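Local coordinates for protein 3-hydroxy-3-methylglutaryl-CoA lyase (Acinetobacter baumannii, PDB 6NDS) that belongs to the HMGL-like family of TIM-barrel enzymes and holds a zinc ion and coenzyme A, at residues 43-48 with 282-287. Numbering follows the deposited sequence.
Sequences INQLST and IQLSRT
Leu-284 reaches across from helix 278-285 and sets its two methyl groups against Gln-45 and Leu-46 of helix 36-46, making a small, wholly apolar helix-to-helix contact on the outside of the barrel. With CG anti to the backbone N (chi1 179°) and CB already directed at helix 36-46, both methyls come to that helix. CD1 rests on CB and CG of Gln-45, 3.8 Å from that residue's CB, while CD2 meets the CD2 methyl of Leu-46 at 3.7 Å and also stays close to Gln-45 CB. The two leucine side chains cross at about a right angle; their CD2 methyls make the closest approach, with Leu-46 CG just behind. Gln-45 contributes its CB and CG, the part before the chain bends at chi2 (-65°). The CA atoms of Gln-45 and Leu-284, 7.7 Å apart, mark the nearest approach of the two backbones, and the pairing buries just 126 Å² in all.

In this TIM-barrel chain, helix 36-46 lies between strands 17-20 and 53-58, after the short helix 22-28; the contact therefore joins an early helix of the barrel to a C-terminal one that comes after strand 237-240, the last strand in chain order. Leu-46 also packs on Ile-54 of strand 53-58 and on Pro-23 of helix 22-28, which places it between the barrel wall and Leu-284. In segment 282-287, Ser-285 hydrogen-bonds to Glu-261 and Arg-286 to the carbonyl of Ala-301.

Each segment also holds a threonine whose OG1 and N-H both reach the carbonyl of the residue three positions earlier. The OG1 of Thr-48 donates to the O of Gln-45 at 2.7 Å, in the carbonyl plane, and Thr-287 OG1 does likewise to Leu-284 O, also at 2.7 Å.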
ATOM      1  N   ILE A  43      16.594 -19.485  -3.051  1.00 16.56           N
ATOM      2  CA  ILE A  43      16.960 -19.400  -1.639  1.00 17.13           C
ATOM      3  C   ILE A  43      18.432 -19.034  -1.488  1.00 20.94           C
ATOM      4  O   ILE A  43      18.787 -18.210  -0.637  1.00 18.88           O
ATOM      5  CB  ILE A  43      16.606 -20.715  -0.925  1.00 16.30           C
ATOM      6  CG1 ILE A  43      15.081 -20.909  -0.942  1.00 16.94           C
ATOM      7  CG2 ILE A  43      17.165 -20.730   0.509  1.00 18.16           C
ATOM      8  CD1 ILE A  43      14.650 -22.350  -0.721  1.00 18.18           C
ATOM      9  N   ASN A  44      19.309 -19.618  -2.322  1.00 16.96           N
ATOM     10  CA  ASN A  44      20.727 -19.261  -2.257  1.00 17.75           C
ATOM     11  C   ASN A  44      20.922 -17.769  -2.512  1.00 20.93           C
ATOM     12  O   ASN A  44      21.768 -17.135  -1.876  1.00 22.40           O
ATOM     13  CB  ASN A  44      21.544 -20.073  -3.259  1.00 18.30           C
ATOM     14  CG  ASN A  44      21.739 -21.512  -2.828  1.00 20.89           C
ATOM     15  OD1 ASN A  44      21.468 -21.874  -1.681  1.00 21.44           O
ATOM     16  ND2 ASN A  44      22.227 -22.343  -3.743  1.00 22.27           N
ATOM     17  N   GLN A  45      20.144 -17.187  -3.436  1.00 18.52           N
ATOM     18  CA  GLN A  45      20.263 -15.746  -3.679  1.00 18.36           C
ATOM     19  C   GLN A  45      19.702 -14.949  -2.503  1.00 16.92           C
ATOM     20  O   GLN A  45      20.306 -13.959  -2.072  1.00 19.44           O
ATOM     21  CB  GLN A  45      19.539 -15.359  -4.971  1.00 20.03           C
ATOM     22  CG  GLN A  45      20.250 -15.815  -6.233  1.00 24.50           C
ATOM     23  CD  GLN A  45      21.580 -15.119  -6.379  1.00 41.42           C
ATOM     24  OE1 GLN A  45      22.622 -15.763  -6.456  1.00 54.15           O
ATOM     25  NE2 GLN A  45      21.553 -13.786  -6.391  1.00 42.97           N
ATOM     26  N   LEU A  46      18.554 -15.366  -1.977  1.00 16.41           N
ATOM     27  CA  LEU A  46      17.982 -14.681  -0.823  1.00 16.27           C
ATOM     28  C   LEU A  46      18.933 -14.727   0.366  1.00 20.13           C
ATOM     29  O   LEU A  46      19.008 -13.768   1.147  1.00 18.15           O
ATOM     30  CB  LEU A  46      16.641 -15.307  -0.448  1.00 17.08           C
ATOM     31  CG  LEU A  46      15.549 -15.057  -1.483  1.00 16.89           C
ATOM     32  CD1 LEU A  46      14.397 -16.026  -1.224  1.00 19.18           C
ATOM     33  CD2 LEU A  46      15.054 -13.612  -1.429  1.00 20.12           C
ATOM     34  N   SER A  47      19.666 -15.834   0.515  1.00 18.46           N
ATOM     35  CA  SER A  47      20.643 -15.968   1.593  1.00 17.60           C
ATOM     36  C   SER A  47      21.766 -14.951   1.518  1.00 20.31           C
ATOM     37  O   SER A  47      22.498 -14.807   2.501  1.00 23.96           O
ATOM     38  CB  SER A  47      21.279 -17.369   1.606  1.00 19.06           C
ATOM     39  OG  SER A  47      20.362 -18.346   2.087  1.00 21.51           O
ATOM     40  N   THR A  48      21.944 -14.263   0.391  1.00 19.75           N
ATOM     41  CA  THR A  48      22.990 -13.253   0.300  1.00 21.18           C
ATOM     42  C   THR A  48      22.489 -11.848   0.618  1.00 22.28           C
ATOM     43  O   THR A  48      23.293 -10.906   0.580  1.00 22.91           O
ATOM     44  CB  THR A  48      23.633 -13.248  -1.094  1.00 20.60           C
ATOM     45  OG1 THR A  48      22.705 -12.732  -2.065  1.00 22.76           O
ATOM     46  CG2 THR A  48      24.078 -14.652  -1.506  1.00 23.33           C
ATOM     47  N   ILE A 282      16.132  -5.493  -4.935  1.00 17.98           N
ATOM     48  CA  ILE A 282      15.349  -5.048  -6.086  1.00 16.79           C
ATOM     49  C   ILE A 282      15.812  -5.761  -7.347  1.00 20.07           C
ATOM     50  O   ILE A 282      14.991  -6.202  -8.170  1.00 20.33           O
ATOM     51  CB  ILE A 282      15.434  -3.518  -6.233  1.00 18.44           C
ATOM     52  CG1 ILE A 282      14.675  -2.823  -5.093  1.00 18.79           C
ATOM     53  CG2 ILE A 282      14.895  -3.071  -7.611  1.00 20.79           C
ATOM     54  CD1 ILE A 282      14.975  -1.325  -4.986  1.00 20.72           C
ATOM     55  N   GLN A 283      17.130  -5.879  -7.533  1.00 19.34           N
ATOM     56  CA  GLN A 283      17.637  -6.556  -8.722  1.00 21.21           C
ATOM     57  C   GLN A 283      17.175  -8.008  -8.752  1.00 21.66           C
ATOM     58  O   GLN A 283      16.770  -8.518  -9.804  1.00 21.54           O
ATOM     59  CB  GLN A 283      19.166  -6.470  -8.772  1.00 24.06           C
ATOM     60  CG  GLN A 283      19.760  -7.075 -10.035  1.00 35.52           C
ATOM     61  CD  GLN A 283      21.270  -7.180  -9.983  1.00 50.10           C
ATOM     62  OE1 GLN A 283      21.856  -7.346  -8.912  1.00 50.94           O
ATOM     63  NE2 GLN A 283      21.908  -7.093 -11.143  1.00 53.95           N
ATOM     64  N   LEU A 284      17.196  -8.679  -7.596  1.00 19.07           N
ATOM     65  CA  LEU A 284      16.726 -10.059  -7.538  1.00 19.99           C
ATOM     66  C   LEU A 284      15.230 -10.142  -7.840  1.00 22.96           C
ATOM     67  O   LEU A 284      14.788 -11.017  -8.593  1.00 21.61           O
ATOM     68  CB  LEU A 284      17.030 -10.667  -6.160  1.00 19.43           C
ATOM     69  CG  LEU A 284      16.542 -12.118  -6.013  1.00 18.66           C
ATOM     70  CD1 LEU A 284      17.242 -13.083  -6.959  1.00 23.53           C
ATOM     71  CD2 LEU A 284      16.692 -12.584  -4.555  1.00 22.04           C
ATOM     72  N   SER A 285      14.439  -9.239  -7.265  1.00 17.52           N
ATOM     73  CA  SER A 285      13.000  -9.253  -7.525  1.00 17.82           C
ATOM     74  C   SER A 285      12.705  -9.080  -9.008  1.00 18.89           C
ATOM     75  O   SER A 285      11.770  -9.691  -9.540  1.00 20.13           O
ATOM     76  CB  SER A 285      12.316  -8.155  -6.721  1.00 17.28           C
ATOM     77  OG  SER A 285      10.922  -8.183  -6.974  1.00 21.32           O
ATOM     78  N   ARG A 286      13.502  -8.271  -9.703  1.00 18.62           N
ATOM     79  CA  ARG A 286      13.257  -8.055 -11.121  1.00 19.45           C
ATOM     80  C   ARG A 286      13.538  -9.291 -11.977  1.00 20.05           C
ATOM     81  O   ARG A 286      13.169  -9.294 -13.154  1.00 24.00           O
ATOM     82  CB  ARG A 286      14.073  -6.849 -11.608  1.00 19.66           C
ATOM     83  CG  ARG A 286      13.509  -5.523 -11.058  1.00 20.67           C
ATOM     84  CD  ARG A 286      14.423  -4.321 -11.313  1.00 24.36           C
ATOM     85  NE  ARG A 286      13.697  -3.065 -11.139  1.00 23.89           N
ATOM     86  CZ  ARG A 286      14.267  -1.865 -11.083  1.00 31.06           C
ATOM     87  NH1 ARG A 286      15.585  -1.748 -11.175  1.00 29.19           N
ATOM     88  NH2 ARG A 286      13.515  -0.778 -10.930  1.00 33.47           N
ATOM     89  N   THR A 287      14.154 -10.344 -11.415  1.00 20.52           N
ATOM     90  CA  THR A 287      14.295 -11.602 -12.139  1.00 21.32           C
ATOM     91  C   THR A 287      13.063 -12.486 -12.023  1.00 22.52           C
ATOM     92  O   THR A 287      12.997 -13.506 -12.715  1.00 23.55           O
ATOM     93  CB  THR A 287      15.525 -12.393 -11.649  1.00 22.51           C
ATOM     94  OG1 THR A 287      15.269 -12.966 -10.358  1.00 22.46           O
ATOM     95  CG2 THR A 287      16.754 -11.488 -11.586  1.00 22.83           C
TER